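PDB 3LOO: anopheles gambiae adenosine kinase from Anopheles gambiae, which probably catalyses the ATP-dependent phosphorylation of adenosine to AMP, as a kinase of the pfkB family. Local coordinates for residues 92-97 / 327-332. Residues are numbered along the deposited sequence; the frame is centred on the assembly and turned at random.
Sequences WILQRP and LLQSRT
L94 reaches across to L328 and Q329 and supplies nearly all of the contact from residues 92-97. Its CB does not touch the other segment. CG leads on to the two methyls, which divide the work. L94 CD2 meets CD2 of L328 at 4.1 Å, and the two leucine side chains lie roughly perpendicular. CD1 goes to Q329, alongside the outer part of its chain. L94 CD1 lies 4.1 Å from CD of Q329, with CG of Q329 just behind. The L94 and Q329 side chains run antiparallel alongside one another. The glutamine gets there because its CG is anti to the carbonyl carbon (chi1 -64°) and the chain then runs extended. The contact is small, burying 123 Å² in all, and made of van der Waals contacts. L328 is buried, while Q329 is exposed.

Both segments hold the C-terminal end of a helix. Q95, with positive phi, follows helix 82-94. A Schellman motif with S330 as C-prime residue ends helix 315-328. L94 also packs on A325 of that helix and on T99. I93 packs on helix 333-350. The helix ends meet in the large alpha/beta domain of the ribokinase-like fold, where L327 rests on strand 207-211 of the central nine-stranded sheet.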
loop_
_atom_site.group_PDB
_atom_site.type_symbol
_atom_site.label_atom_id
_atom_site.label_comp_id
_atom_site.label_asym_id
_atom_site.label_seq_id
_atom_site.Cartn_x
_atom_site.Cartn_y
_atom_site.Cartn_z
ATOM N N TRP A 92 1.989 13.396 6.908
ATOM C CA TRP A 92 1.607 13.844 8.234
ATOM C C TRP A 92 2.865 13.937 9.092
ATOM O O TRP A 92 3.102 14.946 9.774
ATOM C CB TRP A 92 0.561 12.914 8.849
ATOM C CG TRP A 92 0.362 13.206 10.311
ATOM C CD1 TRP A 92 -0.162 14.358 10.866
ATOM C CD2 TRP A 92 0.696 12.357 11.402
ATOM N NE1 TRP A 92 -0.174 14.263 12.240
ATOM C CE2 TRP A 92 0.350 13.048 12.596
ATOM C CE3 TRP A 92 1.252 11.076 11.497
ATOM C CZ2 TRP A 92 0.560 12.501 13.868
ATOM C CZ3 TRP A 92 1.448 10.526 12.774
ATOM C CH2 TRP A 92 1.099 11.247 13.937
ATOM N N ILE A 93 3.698 12.901 9.020
ATOM C CA ILE A 93 4.989 12.888 9.726
ATOM C C ILE A 93 5.947 13.975 9.190
ATOM O O ILE A 93 6.561 14.708 9.954
ATOM C CB ILE A 93 5.634 11.469 9.686
ATOM C CG1 ILE A 93 4.714 10.446 10.383
ATOM C CG2 ILE A 93 7.076 11.475 10.281
ATOM C CD1 ILE A 93 5.063 9.024 10.126
ATOM N N LEU A 94 6.051 14.113 7.878
ATOM C CA LEU A 94 6.956 15.097 7.312
ATOM C C LEU A 94 6.589 16.539 7.682
ATOM O O LEU A 94 7.483 17.367 7.900
ATOM C CB LEU A 94 6.966 14.965 5.796
ATOM C CG LEU A 94 8.112 14.310 5.001
ATOM C CD1 LEU A 94 9.203 13.563 5.792
ATOM C CD2 LEU A 94 7.562 13.523 3.782
ATOM N N GLN A 95 5.292 16.859 7.730
ATOM C CA GLN A 95 4.866 18.256 7.930
ATOM C C GLN A 95 5.490 19.190 6.880
ATOM O O GLN A 95 5.963 20.288 7.173
ATOM C CB GLN A 95 5.202 18.720 9.354
ATOM C CG GLN A 95 4.402 17.954 10.454
ATOM C CD GLN A 95 2.907 18.293 10.448
ATOM O OE1 GLN A 95 2.039 17.402 10.366
ATOM N NE2 GLN A 95 2.592 19.586 10.539
ATOM N N ARG A 96 5.541 18.729 5.647
ATOM C CA ARG A 96 6.036 19.567 4.573
ATOM C C ARG A 96 5.254 19.131 3.358
ATOM O O ARG A 96 5.599 18.100 2.750
ATOM C CB ARG A 96 7.546 19.416 4.379
ATOM C CG ARG A 96 8.036 20.256 3.245
ATOM C CD ARG A 96 9.446 19.849 2.803
ATOM N NE ARG A 96 9.849 20.788 1.765
ATOM C CZ ARG A 96 9.333 20.848 0.548
ATOM N NH1 ARG A 96 8.381 19.991 0.163
ATOM N NH2 ARG A 96 9.777 21.762 -0.303
ATOM N N PRO A 97 4.204 19.901 3.011
ATOM C CA PRO A 97 3.321 19.567 1.916
ATOM C C PRO A 97 4.058 19.411 0.588
ATOM O O PRO A 97 5.101 20.066 0.349
ATOM C CB PRO A 97 2.330 20.759 1.878
ATOM C CG PRO A 97 2.269 21.254 3.312
ATOM C CD PRO A 97 3.729 21.093 3.761
ATOM N N LEU A 327 12.938 7.548 5.400
ATOM C CA LEU A 327 13.781 7.210 4.265
ATOM C C LEU A 327 14.097 8.479 3.475
ATOM O O LEU A 327 15.236 8.671 3.032
ATOM C CB LEU A 327 13.070 6.204 3.336
ATOM C CG LEU A 327 13.916 5.641 2.189
ATOM C CD1 LEU A 327 15.025 4.722 2.730
ATOM C CD2 LEU A 327 13.069 4.882 1.116
ATOM N N LEU A 328 13.073 9.316 3.292
ATOM C CA LEU A 328 13.195 10.598 2.604
ATOM C C LEU A 328 14.151 11.558 3.333
ATOM O O LEU A 328 14.760 12.392 2.702
ATOM C CB LEU A 328 11.808 11.246 2.374
ATOM C CG LEU A 328 11.114 10.899 1.036
ATOM C CD1 LEU A 328 10.986 9.394 0.811
ATOM C CD2 LEU A 328 9.735 11.557 0.936
ATOM N N GLN A 329 14.283 11.400 4.651
ATOM C CA GLN A 329 15.190 12.194 5.464
ATOM C C GLN A 329 16.544 11.497 5.625
ATOM O O GLN A 329 17.268 11.809 6.565
ATOM C CB GLN A 329 14.544 12.434 6.833
ATOM C CG GLN A 329 13.271 13.266 6.723
ATOM C CD GLN A 329 12.644 13.545 8.045
ATOM O OE1 GLN A 329 11.840 12.760 8.565
ATOM N NE2 GLN A 329 12.988 14.680 8.606
ATOM N N SER A 330 16.848 10.547 4.720
ATOM C CA SER A 330 18.078 9.736 4.721
ATOM C C SER A 330 18.445 9.056 6.034
ATOM O O SER A 330 19.628 8.916 6.322
ATOM C CB SER A 330 19.315 10.550 4.273
ATOM O OG SER A 330 19.040 11.352 3.152
ATOM N N ARG A 331 17.476 8.641 6.837
ATOM C CA ARG A 331 17.817 7.959 8.086
ATOM C C ARG A 331 18.123 6.496 7.787
ATOM O O ARG A 331 17.805 6.024 6.695
ATOM C CB ARG A 331 16.682 8.111 9.085
ATOM C CG ARG A 331 16.267 9.590 9.233
ATOM C CD ARG A 331 17.345 10.436 9.945
ATOM N NE ARG A 331 16.824 10.808 11.265
ATOM C CZ ARG A 331 17.273 10.370 12.435
ATOM N NH1 ARG A 331 18.308 9.548 12.513
ATOM N NH2 ARG A 331 16.677 10.777 13.543
ATOM N N THR A 332 18.758 5.780 8.710
ATOM C CA THR A 332 19.114 4.380 8.432
ATOM C C THR A 332 17.867 3.527 8.580
ATOM O O THR A 332 16.892 3.957 9.184
ATOM C CB THR A 332 20.185 3.825 9.388
ATOM O OG1 THR A 332 19.743 4.047 10.718
ATOM C CG2 THR A 332 21.549 4.549 9.184
#